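Local coordinates for uncharacterized protein (Jannaschia sp. CCS1, PDB 2PYQ), which is of unknown function and belongs to the DUF2853 family as a small, all-helical single-chain protein, at residues Ala54-Lys66 with Asp72-Ile84. Sequence-based numbering, arbitrary orientation.
Sequences AELETIKKNFLMK and DSESLMGGIQSVI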
loop_
_atom_site.group_PDB
_atom_site.type_symbol
_atom_site.label_atom_id
_atom_site.label_comp_id
_atom_site.label_asym_id
_atom_site.label_seq_id
_atom_site.Cartn_x
_atom_site.Cartn_y
_atom_site.Cartn_z
ATOM N N ALA A 54 1.490 -1.103 16.353
ATOM C CA ALA A 54 1.432 0.382 16.268
ATOM C C ALA A 54 1.471 0.908 14.824
ATOM O O ALA A 54 0.769 1.874 14.504
ATOM C CB ALA A 54 2.554 1.025 17.121
ATOM N N GLU A 55 2.221 0.237 13.968
ATOM C CA GLU A 55 2.341 0.620 12.583
ATOM C C GLU A 55 1.008 0.412 11.841
ATOM O O GLU A 55 0.580 1.243 11.083
ATOM C CB GLU A 55 3.503 -0.131 11.992
ATOM C CG GLU A 55 3.450 -0.421 10.619
ATOM C CD GLU A 55 4.501 0.278 9.879
ATOM O OE1 GLU A 55 4.359 1.514 9.749
ATOM O OE2 GLU A 55 5.486 -0.390 9.430
ATOM N N LEU A 56 0.340 -0.684 12.158
ATOM C CA LEU A 56 -0.993 -0.949 11.622
ATOM C C LEU A 56 -2.016 0.028 12.181
ATOM O O LEU A 56 -2.900 0.460 11.437
ATOM C CB LEU A 56 -1.428 -2.389 11.859
ATOM C CG LEU A 56 -0.494 -3.456 11.293
ATOM C CD1 LEU A 56 -1.157 -4.808 11.518
ATOM C CD2 LEU A 56 -0.114 -3.265 9.823
ATOM N N GLU A 57 -1.917 0.391 13.464
ATOM C CA GLU A 57 -2.810 1.418 14.057
ATOM C C GLU A 57 -2.614 2.792 13.381
ATOM O O GLU A 57 -3.577 3.562 13.262
ATOM C CB GLU A 57 -2.627 1.566 15.587
ATOM C CG GLU A 57 -2.969 0.341 16.445
ATOM C CD GLU A 57 -4.390 -0.133 16.316
ATOM O OE1 GLU A 57 -5.289 0.657 15.911
ATOM O OE2 GLU A 57 -4.631 -1.336 16.655
ATOM N N THR A 58 -1.380 3.075 12.964
ATOM C CA THR A 58 -1.028 4.318 12.279
ATOM C C THR A 58 -1.601 4.345 10.870
ATOM O O THR A 58 -2.074 5.391 10.420
ATOM C CB THR A 58 0.503 4.546 12.269
ATOM O OG1 THR A 58 0.940 4.766 13.640
ATOM C CG2 THR A 58 0.883 5.772 11.419
ATOM N N ILE A 59 -1.559 3.204 10.172
ATOM C CA ILE A 59 -2.180 3.104 8.823
ATOM C C ILE A 59 -3.675 3.313 8.979
ATOM O O ILE A 59 -4.266 4.045 8.206
ATOM C CB ILE A 59 -1.875 1.765 8.139
ATOM C CG1 ILE A 59 -0.370 1.653 7.819
ATOM C CG2 ILE A 59 -2.679 1.595 6.835
ATOM C CD1 ILE A 59 0.062 0.290 7.418
ATOM N N LYS A 60 -4.281 2.730 10.007
ATOM C CA LYS A 60 -5.704 2.903 10.258
ATOM C C LYS A 60 -6.066 4.363 10.516
ATOM O O LYS A 60 -7.001 4.906 9.883
ATOM C CB LYS A 60 -6.172 2.023 11.426
ATOM C CG LYS A 60 -7.638 2.168 11.767
ATOM C CD LYS A 60 -8.035 1.254 12.898
ATOM C CE LYS A 60 -9.343 1.698 13.530
ATOM N NZ LYS A 60 -9.763 0.842 14.671
ATOM N N LYS A 61 -5.342 5.010 11.422
ATOM C CA LYS A 61 -5.678 6.397 11.799
ATOM C C LYS A 61 -5.272 7.407 10.730
ATOM O O LYS A 61 -6.076 8.250 10.358
ATOM C CB LYS A 61 -5.122 6.777 13.210
ATOM C CG LYS A 61 -3.655 6.995 13.301
ATOM C CD LYS A 61 -3.190 7.220 14.732
ATOM C CE LYS A 61 -1.681 7.529 14.778
ATOM N NZ LYS A 61 -1.172 7.560 16.179
ATOM N N ASN A 62 -4.060 7.302 10.225
ATOM C CA ASN A 62 -3.526 8.316 9.288
ATOM C C ASN A 62 -3.895 8.098 7.839
ATOM O O ASN A 62 -4.121 9.083 7.151
ATOM C CB ASN A 62 -2.002 8.492 9.416
ATOM C CG ASN A 62 -1.592 9.087 10.747
ATOM O OD1 ASN A 62 -2.402 9.696 11.454
ATOM N ND2 ASN A 62 -0.322 8.930 11.085
ATOM N N PHE A 63 -3.957 6.852 7.370
ATOM C CA PHE A 63 -4.314 6.602 5.972
ATOM C C PHE A 63 -5.813 6.322 5.786
ATOM O O PHE A 63 -6.482 7.044 5.077
ATOM C CB PHE A 63 -3.459 5.497 5.361
ATOM C CG PHE A 63 -3.764 5.256 3.914
ATOM C CD1 PHE A 63 -3.395 6.204 2.950
ATOM C CD2 PHE A 63 -4.460 4.097 3.497
ATOM C CE1 PHE A 63 -3.697 6.007 1.593
ATOM C CE2 PHE A 63 -4.748 3.900 2.148
ATOM C CZ PHE A 63 -4.383 4.861 1.190
ATOM N N LEU A 64 -6.346 5.286 6.434
ATOM C CA LEU A 64 -7.754 4.910 6.240
ATOM C C LEU A 64 -8.717 5.964 6.704
ATOM O O LEU A 64 -9.616 6.357 5.955
ATOM C CB LEU A 64 -8.095 3.559 6.907
ATOM C CG LEU A 64 -7.331 2.345 6.359
ATOM C CD1 LEU A 64 -7.761 1.102 7.106
ATOM C CD2 LEU A 64 -7.543 2.179 4.850
HETATM N N MSE A 65 -8.480 6.472 7.887
HETATM C CA MSE A 65 -9.409 7.419 8.546
HETATM C C MSE A 65 -9.133 8.857 8.031
HETATM O O MSE A 65 -10.006 9.526 7.595
HETATM C CB MSE A 65 -9.349 7.320 10.075
HETATM C CG MSE A 65 -10.185 6.210 10.664
HETATM SE SE MSE A 65 -9.495 5.788 12.398
HETATM C CE MSE A 65 -10.860 5.381 13.260
ATOM N N LYS A 66 -7.889 9.288 8.127
ATOM C CA LYS A 66 -7.551 10.676 7.774
ATOM C C LYS A 66 -7.558 10.944 6.264
ATOM O O LYS A 66 -8.093 11.975 5.843
ATOM C CB LYS A 66 -6.209 11.087 8.378
ATOM N N ASP A 72 -14.247 4.856 11.898
ATOM C CA ASP A 72 -13.674 3.886 12.846
ATOM C C ASP A 72 -14.617 2.710 13.028
ATOM O O ASP A 72 -15.752 2.870 13.470
ATOM C CB ASP A 72 -13.462 4.495 14.248
ATOM C CG ASP A 72 -12.527 3.658 15.128
ATOM O OD1 ASP A 72 -12.122 2.505 14.771
ATOM O OD2 ASP A 72 -12.167 4.160 16.226
ATOM N N SER A 73 -14.130 1.519 12.673
ATOM C CA SER A 73 -14.907 0.281 12.838
ATOM C C SER A 73 -13.977 -0.928 12.660
ATOM O O SER A 73 -12.857 -0.762 12.167
ATOM C CB SER A 73 -16.040 0.211 11.816
ATOM O OG SER A 73 -15.535 0.182 10.491
ATOM N N GLU A 74 -14.463 -2.079 13.059
ATOM C CA GLU A 74 -13.756 -3.458 13.033
ATOM C C GLU A 74 -13.331 -3.633 11.515
ATOM O O GLU A 74 -12.290 -4.231 11.281
ATOM C CB GLU A 74 -14.613 -4.614 13.582
ATOM C CG GLU A 74 -14.015 -5.998 13.469
ATOM N N SER A 75 -14.110 -3.168 10.540
ATOM C CA SER A 75 -13.763 -3.386 9.121
ATOM C C SER A 75 -12.393 -2.797 8.728
ATOM O O SER A 75 -11.782 -3.285 7.794
ATOM C CB SER A 75 -14.838 -2.835 8.214
ATOM O OG SER A 75 -14.937 -1.445 8.355
ATOM N N LEU A 76 -11.918 -1.764 9.445
ATOM C CA LEU A 76 -10.628 -1.115 9.097
ATOM C C LEU A 76 -9.430 -2.005 9.376
ATOM O O LEU A 76 -8.667 -2.318 8.469
ATOM C CB LEU A 76 -10.478 0.241 9.779
ATOM C CG LEU A 76 -11.559 1.265 9.426
ATOM C CD1 LEU A 76 -11.103 2.659 9.919
ATOM C CD2 LEU A 76 -11.894 1.350 7.948
HETATM N N MSE A 77 -9.295 -2.441 10.619
HETATM C CA MSE A 77 -8.216 -3.387 10.932
HETATM C C MSE A 77 -8.438 -4.715 10.202
HETATM O O MSE A 77 -7.491 -5.355 9.823
HETATM C CB MSE A 77 -8.068 -3.585 12.434
HETATM C CG MSE A 77 -6.827 -4.341 12.840
HETATM SE SE MSE A 77 -5.171 -3.502 12.198
HETATM C CE MSE A 77 -5.303 -1.833 13.108
ATOM N N GLY A 78 -9.680 -5.113 9.994
ATOM C CA GLY A 78 -9.979 -6.327 9.212
ATOM C C GLY A 78 -9.435 -6.211 7.810
ATOM O O GLY A 78 -8.844 -7.153 7.285
ATOM N N GLY A 79 -9.618 -5.044 7.205
ATOM C CA GLY A 79 -9.092 -4.763 5.858
ATOM C C GLY A 79 -7.570 -4.734 5.833
ATOM O O GLY A 79 -6.969 -5.254 4.909
ATOM N N ILE A 80 -6.965 -4.126 6.852
ATOM C CA ILE A 80 -5.498 -4.073 6.975
ATOM C C ILE A 80 -4.951 -5.515 7.111
ATOM O O ILE A 80 -4.036 -5.901 6.392
ATOM C CB ILE A 80 -5.041 -3.187 8.132
ATOM C CG1 ILE A 80 -5.363 -1.730 7.803
ATOM C CG2 ILE A 80 -3.524 -3.330 8.346
ATOM C CD1 ILE A 80 -5.290 -0.785 8.966
ATOM N N GLN A 81 -5.565 -6.303 7.988
ATOM C CA GLN A 81 -5.145 -7.695 8.194
ATOM C C GLN A 81 -5.255 -8.492 6.892
ATOM O O GLN A 81 -4.320 -9.250 6.541
ATOM C CB GLN A 81 -5.899 -8.351 9.359
ATOM C CG GLN A 81 -5.424 -7.775 10.703
ATOM C CD GLN A 81 -6.266 -8.195 11.915
ATOM O OE1 GLN A 81 -5.745 -8.213 13.055
ATOM N NE2 GLN A 81 -7.559 -8.532 11.700
ATOM N N SER A 82 -6.353 -8.288 6.155
ATOM C CA SER A 82 -6.602 -8.950 4.869
ATOM C C SER A 82 -5.517 -8.642 3.835
ATOM O O SER A 82 -4.979 -9.557 3.208
ATOM C CB SER A 82 -7.972 -8.576 4.306
ATOM O OG SER A 82 -8.180 -9.220 3.042
ATOM N N VAL A 83 -5.204 -7.361 3.653
ATOM C CA VAL A 83 -4.210 -6.996 2.638
ATOM C C VAL A 83 -2.820 -7.456 3.041
ATOM O O VAL A 83 -2.078 -7.889 2.166
ATOM C CB VAL A 83 -4.263 -5.519 2.207
ATOM C CG1 VAL A 83 -5.654 -5.191 1.693
ATOM C CG2 VAL A 83 -3.859 -4.597 3.324
ATOM N N ILE A 84 -2.484 -7.427 4.348
ATOM C CA ILE A 84 -1.179 -7.908 4.808
ATOM C C ILE A 84 -1.072 -9.439 4.545
ATOM O O ILE A 84 -0.045 -9.914 4.093
ATOM C CB ILE A 84 -0.922 -7.563 6.275
ATOM C CG1 ILE A 84 -0.751 -6.062 6.452
ATOM C CG2 ILE A 84 0.321 -8.296 6.800
ATOM C CD1 ILE A 84 0.436 -5.435 5.771
HETATM O O HOH W 1 -10.518 -1.525 13.169
HETATM O O HOH W 2 -10.043 2.789 16.782
#
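Ile80 is the knob of this helix-helix contact. Its side chain fills a hollow on helix 54-65 lined by Leu56, Ile59, Lys60 and Leu64. Ile80 CD1 goes deepest, 3.6 Å from Leu64 CD1 and close to Leu56 O. On its other branch, Ile80 CG2 meets Leu56 CD2 at 3.7 Å. Leu56 and Ile80 run alongside each other, pointing opposite ways. Leu76, one turn earlier, lies against Lys60, Leu64 and Met65. Leu76 CD1 rests 3.7 Å from CG of Met65, a selenomethionine, and 4.0 Å from Lys60 CG.

Met77, also selenomethionine, packs beside Ile80 against Leu56. Its chain leaves anti to the backbone N (chi1 -169°), then bends twice, which lays Met77 SE 3.9 Å from Leu56 CB. Its methyl CE reaches Leu56 O and the carboxylate of Glu57.

Lys60 runs fully extended across Leu76, its aliphatic part packed on the leucine. Lys60 NZ ends in a salt bridge with Asp72 OD1 at 2.9 Å, met on the syn side, 25° out of the carboxylate plane. Two waters also accept from NZ. One donates to Ser73 O and accepts from Met77 N, tying the lysine to the start of helix 74-84. The other donates to Asp72 OD2.

The axes of segments 54-65 and 74-84 come within 10.0 Å, with 118° between their N-to-C directions, closer to antiparallel than parallel. A short nonhelical link joins them. Helix 96-106 packs against both, through Leu103 on Ile59 and Val83, while Phe107 touches Leu64.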